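Local structure of uncharacterized HDOD domain protein (Geobacter sulfurreducens, 3HC1) at residues Leu215-Ile220 against Gly247-Lys252; Val234-Glu239 against Pro265-Ile270. The protein is of unknown biochemical function but binds two ferric ions in an all-helical HDOD domain related to the metal-dependent phosphohydrolases. One frame throughout, in Å; residues are numbered along the deposited sequence.

Interaction 1 (Leu215-Ile220 against Gly247-Lys252); sequences LYHHDI and GFEGHK. With FE (Fe (III) ion), chain B; FE (Fe (III) ion), chain C.
Glu-249 and His-218 meet at a shared ferric ion, the iron of chain B, which His-217 also binds. The carboxylate side chain starts from the loop after helix 229-243. Its CB carries CG beside the backbone N (chi1 -67°), where CG stands 3.4 Å above one face of the Phe-248 ring, offset toward its rim. Beyond CG the chain runs extended to CD, which sits about equally far from the two irons. OE2 binds the chain B iron at 2.2 Å, while OE1 reaches the iron of chain C at the same distance, so the carboxylate bridges the metals with one oxygen on each.

His-217 and His-218 occupy the two central positions of a type I turn from Tyr-216 to Asp-219. Each turns its NE2 to the chain B iron, both at 2.2 Å. Glu-249 OE2 lies in the plane of the His-218 ring, at its edge and 3.2 Å from NE2; the two are neighbouring ligands of one ion, and the ring and carboxylate planes stand 75° apart. CD2 of His-217 lies 3.2 Å above one face of the His-218 ring. His-217 ND1 is also hydrogen-bonded, just outside the two segments, which probably helps to fix that ring's rotation.

Asp-153 and His-193 complete six ligands at this iron, together with water 1. The loop is steadied in part by His-251, whose ND1 donates a nearly straight bond of 2.6 Å to a lone pair of Lys-252 O, within the ring plane.

Water 1 joins the two metals, 1.9 Å from the chain B iron and slightly farther from the other. Histidine nitrogens, bridging carboxylates and bridging solvent together make a dinuclear HD-domain centre, and two ferric ions would be expected to make such a solvent ligand more acidic.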
loop_
_atom_site.group_PDB
_atom_site.type_symbol
_atom_site.label_atom_id
_atom_site.label_comp_id
_atom_site.label_asym_id
_atom_site.label_seq_id
_atom_site.Cartn_x
_atom_site.Cartn_y
_atom_site.Cartn_z
ATOM N N LEU A 215 -7.685 -3.234 7.277
ATOM C CA LEU A 215 -8.932 -3.930 7.600
ATOM C C LEU A 215 -10.089 -3.641 6.648
ATOM O O LEU A 215 -10.900 -4.542 6.339
ATOM C CB LEU A 215 -9.370 -3.571 9.041
ATOM C CG LEU A 215 -10.639 -4.238 9.608
ATOM C CD1 LEU A 215 -10.539 -5.774 9.556
ATOM C CD2 LEU A 215 -10.936 -3.759 11.048
ATOM N N TYR A 216 -10.185 -2.401 6.183
ATOM C CA TYR A 216 -11.396 -1.912 5.509
ATOM C C TYR A 216 -11.241 -1.615 4.028
ATOM O O TYR A 216 -12.202 -1.170 3.386
ATOM C CB TYR A 216 -11.915 -0.655 6.201
ATOM C CG TYR A 216 -12.320 -0.794 7.656
ATOM C CD1 TYR A 216 -13.356 -1.643 8.051
ATOM C CD2 TYR A 216 -11.727 0.005 8.629
ATOM C CE1 TYR A 216 -13.746 -1.726 9.428
ATOM C CE2 TYR A 216 -12.107 -0.054 9.977
ATOM C CZ TYR A 216 -13.087 -0.922 10.368
ATOM O OH TYR A 216 -13.416 -0.917 11.688
ATOM N N HIS A 217 -10.051 -1.871 3.482
ATOM C CA HIS A 217 -9.741 -1.436 2.125
ATOM C C HIS A 217 -10.555 -2.065 1.027
ATOM O O HIS A 217 -10.580 -1.509 -0.072
ATOM C CB HIS A 217 -8.258 -1.510 1.814
ATOM C CG HIS A 217 -7.731 -2.902 1.621
ATOM N ND1 HIS A 217 -7.108 -3.619 2.628
ATOM C CD2 HIS A 217 -7.632 -3.656 0.502
ATOM C CE1 HIS A 217 -6.710 -4.783 2.146
ATOM N NE2 HIS A 217 -7.103 -4.866 0.889
ATOM N N HIS A 218 -11.215 -3.200 1.307
ATOM C CA HIS A 218 -12.149 -3.815 0.330
ATOM C C HIS A 218 -13.597 -3.386 0.513
ATOM O O HIS A 218 -14.430 -3.780 -0.272
ATOM C CB HIS A 218 -12.019 -5.366 0.302
ATOM C CG HIS A 218 -10.741 -5.838 -0.310
ATOM N ND1 HIS A 218 -10.542 -5.843 -1.675
ATOM C CD2 HIS A 218 -9.584 -6.310 0.236
ATOM C CE1 HIS A 218 -9.305 -6.241 -1.937
ATOM N NE2 HIS A 218 -8.705 -6.567 -0.804
ATOM N N ASP A 219 -13.913 -2.563 1.524
ATOM C CA ASP A 219 -15.232 -1.939 1.602
ATOM C C ASP A 219 -15.211 -0.680 2.441
ATOM O O ASP A 219 -15.389 -0.728 3.652
ATOM C CB ASP A 219 -16.270 -2.884 2.142
ATOM C CG ASP A 219 -17.703 -2.316 2.030
ATOM O OD1 ASP A 219 -17.960 -1.256 1.365
ATOM O OD2 ASP A 219 -18.554 -2.960 2.632
ATOM N N ILE A 220 -14.963 0.434 1.771
ATOM C CA ILE A 220 -14.874 1.753 2.429
ATOM C C ILE A 220 -16.133 2.052 3.252
ATOM O O ILE A 220 -16.057 2.730 4.262
ATOM C CB ILE A 220 -14.551 2.852 1.405
ATOM C CG1 ILE A 220 -14.257 4.201 2.093
ATOM C CG2 ILE A 220 -15.667 2.994 0.364
ATOM C CD1 ILE A 220 -13.162 4.128 3.185
ATOM N N GLY A 247 -2.722 -5.415 -10.614
ATOM C CA GLY A 247 -3.217 -6.198 -9.488
ATOM C C GLY A 247 -3.382 -7.673 -9.742
ATOM O O GLY A 247 -2.969 -8.226 -10.807
ATOM N N PHE A 248 -3.949 -8.341 -8.756
ATOM C CA PHE A 248 -4.064 -9.809 -8.837
ATOM C C PHE A 248 -5.261 -10.344 -8.108
ATOM O O PHE A 248 -5.510 -11.526 -8.164
ATOM C CB PHE A 248 -2.784 -10.476 -8.238
ATOM C CG PHE A 248 -2.603 -10.208 -6.751
ATOM C CD1 PHE A 248 -2.051 -9.029 -6.331
ATOM C CD2 PHE A 248 -3.060 -11.130 -5.786
ATOM C CE1 PHE A 248 -1.921 -8.730 -4.936
ATOM C CE2 PHE A 248 -2.936 -10.858 -4.423
ATOM C CZ PHE A 248 -2.366 -9.661 -3.994
ATOM N N GLU A 249 -5.938 -9.518 -7.298
ATOM C CA GLU A 249 -6.898 -10.049 -6.357
ATOM C C GLU A 249 -8.226 -10.356 -7.009
ATOM O O GLU A 249 -9.060 -10.987 -6.395
ATOM C CB GLU A 249 -7.083 -9.076 -5.175
ATOM C CG GLU A 249 -5.828 -8.948 -4.314
ATOM C CD GLU A 249 -5.861 -7.688 -3.524
ATOM O OE1 GLU A 249 -5.651 -6.637 -4.121
ATOM O OE2 GLU A 249 -6.156 -7.753 -2.323
ATOM N N GLY A 250 -8.448 -9.901 -8.235
ATOM C CA GLY A 250 -9.667 -10.226 -8.990
ATOM C C GLY A 250 -10.816 -9.274 -8.712
ATOM O O GLY A 250 -10.755 -8.443 -7.807
ATOM N N HIS A 251 -11.865 -9.370 -9.525
ATOM C CA HIS A 251 -12.968 -8.382 -9.454
ATOM C C HIS A 251 -14.127 -8.947 -10.197
ATOM O O HIS A 251 -13.952 -9.588 -11.210
ATOM C CB HIS A 251 -12.549 -7.055 -10.108
ATOM C CG HIS A 251 -13.419 -5.885 -9.753
ATOM N ND1 HIS A 251 -14.697 -5.728 -10.252
ATOM C CD2 HIS A 251 -13.168 -4.778 -9.005
ATOM C CE1 HIS A 251 -15.222 -4.615 -9.769
ATOM N NE2 HIS A 251 -14.321 -4.025 -9.005
ATOM N N LYS A 252 -15.321 -8.701 -9.683
ATOM C CA LYS A 252 -16.522 -9.071 -10.403
ATOM C C LYS A 252 -16.635 -8.300 -11.700
ATOM O O LYS A 252 -16.062 -7.215 -11.838
ATOM C CB LYS A 252 -17.778 -8.891 -9.540
ATOM C CG LYS A 252 -18.217 -7.457 -9.272
ATOM C CD LYS A 252 -19.201 -7.392 -8.100
ATOM C CE LYS A 252 -19.940 -6.053 -8.024
ATOM N NZ LYS A 252 -19.053 -4.889 -8.339
HETATM FE FE FE B . -6.530 -6.382 -0.582
HETATM FE FE FE C . -4.924 -4.822 -3.027
HETATM O O HOH W 1 -6.487 -4.938 -1.803
#

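Interaction 2 (Val234-Glu239 against Pro265-Ile270); sequences VAFADE and PSWGVI. With FE (Fe (III) ion), chain C.
Ser-266 OG is hydrogen-bonded to the carbonyl O of Ala-232 in helix 229-243 and rests against the next turn of the same helix, 4.2 Å from Ala-235 CB. This is near-antiparallel helix packing within the all-helical HD-domain fold: the axes of the helical segments 234-239 and 266-270, parts of helices 229-243 and 266-273, approach to 10.4 Å at 158°. The bond satisfies the buried hydroxyl and joins the start of the second helix to the backbone of the first.

Beside the serine, an aromatic pair carries the apolar half of the contact. Phe-236 holds CG opposite its backbone N (chi1 178°), which swings the ring out to Trp-267. The six-membered ring of the indole turns its edge to the phenyl face in a tilted edge-to-face stack, with planes at 53° and centroids 4.8 Å apart. CZ2 of Trp-267 sits over the rim of that face, 3.7 Å from Phe-236 CE2. His-264 makes a second edge-to-face pair with Phe-236, and Val-285 and Leu-288 of helix 281-302 also touch this side chain. Replacing Phe-236 with an alanine would probably open a gap at the CZ2 edge of the indole and deprive both Trp-267 and His-264 of this aromatic partner.

Two residues further on, Asp-238 turns to the metal site instead, with OD1 bound to the chain C iron. The indole is pinned at its polar end, where Trp-267 NE1 hydrogen-bonds to Leu-261 O.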
loop_
_atom_site.group_PDB
_atom_site.type_symbol
_atom_site.label_atom_id
_atom_site.label_comp_id
_atom_site.label_asym_id
_atom_site.label_seq_id
_atom_site.Cartn_x
_atom_site.Cartn_y
_atom_site.Cartn_z
ATOM N N VAL A 234 -7.025 4.749 -0.366
ATOM C CA VAL A 234 -6.353 3.454 -0.627
ATOM C C VAL A 234 -7.370 2.466 -1.178
ATOM O O VAL A 234 -7.026 1.678 -2.089
ATOM C CB VAL A 234 -5.661 2.928 0.650
ATOM C CG1 VAL A 234 -5.196 1.385 0.529
ATOM C CG2 VAL A 234 -4.497 3.883 1.086
ATOM N N ALA A 235 -8.608 2.468 -0.665
ATOM C CA ALA A 235 -9.625 1.552 -1.242
ATOM C C ALA A 235 -9.839 1.871 -2.694
ATOM O O ALA A 235 -9.916 0.941 -3.508
ATOM C CB ALA A 235 -11.003 1.582 -0.521
ATOM N N PHE A 236 -9.967 3.172 -3.035
ATOM C CA PHE A 236 -10.103 3.554 -4.451
ATOM C C PHE A 236 -8.898 3.107 -5.268
ATOM O O PHE A 236 -9.037 2.467 -6.337
ATOM C CB PHE A 236 -10.382 5.058 -4.666
ATOM C CG PHE A 236 -10.462 5.441 -6.091
ATOM C CD1 PHE A 236 -9.323 5.697 -6.808
ATOM C CD2 PHE A 236 -11.686 5.423 -6.751
ATOM C CE1 PHE A 236 -9.374 5.977 -8.131
ATOM C CE2 PHE A 236 -11.744 5.709 -8.085
ATOM C CZ PHE A 236 -10.600 5.984 -8.775
ATOM N N ALA A 237 -7.710 3.420 -4.772
ATOM C CA ALA A 237 -6.481 3.057 -5.479
ATOM C C ALA A 237 -6.355 1.545 -5.719
ATOM O O ALA A 237 -5.884 1.120 -6.779
ATOM C CB ALA A 237 -5.232 3.636 -4.783
ATOM N N ASP A 238 -6.814 0.738 -4.779
ATOM C CA ASP A 238 -6.733 -0.689 -4.929
ATOM C C ASP A 238 -7.667 -1.166 -6.040
ATOM O O ASP A 238 -7.262 -1.917 -6.935
ATOM C CB ASP A 238 -7.048 -1.414 -3.615
ATOM C CG ASP A 238 -7.189 -2.881 -3.813
ATOM O OD1 ASP A 238 -6.213 -3.464 -4.279
ATOM O OD2 ASP A 238 -8.265 -3.458 -3.568
ATOM N N GLU A 239 -8.923 -0.739 -5.985
ATOM C CA GLU A 239 -9.878 -1.083 -7.025
ATOM C C GLU A 239 -9.417 -0.593 -8.427
ATOM O O GLU A 239 -9.477 -1.335 -9.419
ATOM C CB GLU A 239 -11.301 -0.610 -6.662
ATOM C CG GLU A 239 -12.335 -1.233 -7.600
ATOM C CD GLU A 239 -13.727 -1.174 -7.097
ATOM O OE1 GLU A 239 -13.941 -0.359 -6.213
ATOM O OE2 GLU A 239 -14.593 -1.963 -7.551
ATOM N N PRO A 265 -17.679 5.016 -4.191
ATOM C CA PRO A 265 -18.089 5.605 -2.911
ATOM C C PRO A 265 -17.005 6.376 -2.156
ATOM O O PRO A 265 -17.332 7.185 -1.271
ATOM C CB PRO A 265 -18.561 4.383 -2.098
ATOM C CG PRO A 265 -18.084 3.197 -2.807
ATOM C CD PRO A 265 -17.977 3.570 -4.239
ATOM N N SER A 266 -15.740 6.144 -2.492
ATOM C CA SER A 266 -14.655 6.837 -1.821
ATOM C C SER A 266 -14.724 8.347 -2.042
ATOM O O SER A 266 -14.306 9.085 -1.180
ATOM C CB SER A 266 -13.291 6.344 -2.267
ATOM O OG SER A 266 -12.996 5.089 -1.730
ATOM N N TRP A 267 -15.232 8.786 -3.192
ATOM C CA TRP A 267 -15.234 10.206 -3.521
ATOM C C TRP A 267 -16.084 10.969 -2.517
ATOM O O TRP A 267 -15.634 11.962 -2.010
ATOM C CB TRP A 267 -15.684 10.489 -4.960
ATOM C CG TRP A 267 -14.818 9.904 -5.947
ATOM C CD1 TRP A 267 -15.159 8.971 -6.881
ATOM C CD2 TRP A 267 -13.414 10.131 -6.095
ATOM N NE1 TRP A 267 -14.053 8.625 -7.621
ATOM C CE2 TRP A 267 -12.972 9.331 -7.162
ATOM C CE3 TRP A 267 -12.500 11.001 -5.477
ATOM C CZ2 TRP A 267 -11.634 9.339 -7.610
ATOM C CZ3 TRP A 267 -11.186 10.992 -5.886
ATOM C CH2 TRP A 267 -10.752 10.162 -6.943
ATOM N N GLY A 268 -17.295 10.480 -2.213
ATOM C CA GLY A 268 -18.102 11.032 -1.140
ATOM C C GLY A 268 -17.454 10.978 0.249
ATOM O O GLY A 268 -17.596 11.913 1.053
ATOM N N VAL A 269 -16.705 9.921 0.533
ATOM C CA VAL A 269 -16.079 9.775 1.850
ATOM C C VAL A 269 -14.978 10.822 2.030
ATOM O O VAL A 269 -14.867 11.482 3.112
ATOM C CB VAL A 269 -15.607 8.308 2.071
ATOM C CG1 VAL A 269 -14.734 8.170 3.331
ATOM C CG2 VAL A 269 -16.869 7.421 2.188
ATOM N N ILE A 270 -14.238 11.052 0.948
ATOM C CA ILE A 270 -13.174 12.065 0.924
ATOM C C ILE A 270 -13.810 13.445 1.131
ATOM O O ILE A 270 -13.334 14.178 1.992
ATOM C CB ILE A 270 -12.344 12.019 -0.374
ATOM C CG1 ILE A 270 -11.576 10.715 -0.440
ATOM C CG2 ILE A 270 -11.358 13.210 -0.460
ATOM C CD1 ILE A 270 -10.965 10.381 -1.783
HETATM FE FE FE C . -4.924 -4.822 -3.027
HETATM O O HOH W 1 -6.487 -4.938 -1.803
#

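How the interactions relate
Helix 229-243 ties the two interactions together: it supplies a metal ligand on one side and packs against 265-270 on another. The FE atoms of chains B and C lie 3.3 Å apart. Glu-249 of interaction 1 and Asp-238 of interaction 2 both bind the chain C ion, their OE1 and OD1 3.2 Å from each other; the shared metal probably offsets the like charges. His-122, His-152, Asp-153 and water 1 complete that ion's ligands. Away from the metals, His-251 NE2 and Glu-239 OE2 approach to 2.5 Å in a probable hydrogen bond linking the loop to the helix. Ala-235 CB packs 3.2 Å from His-217 O, where the turn 216-219 meets the same helix.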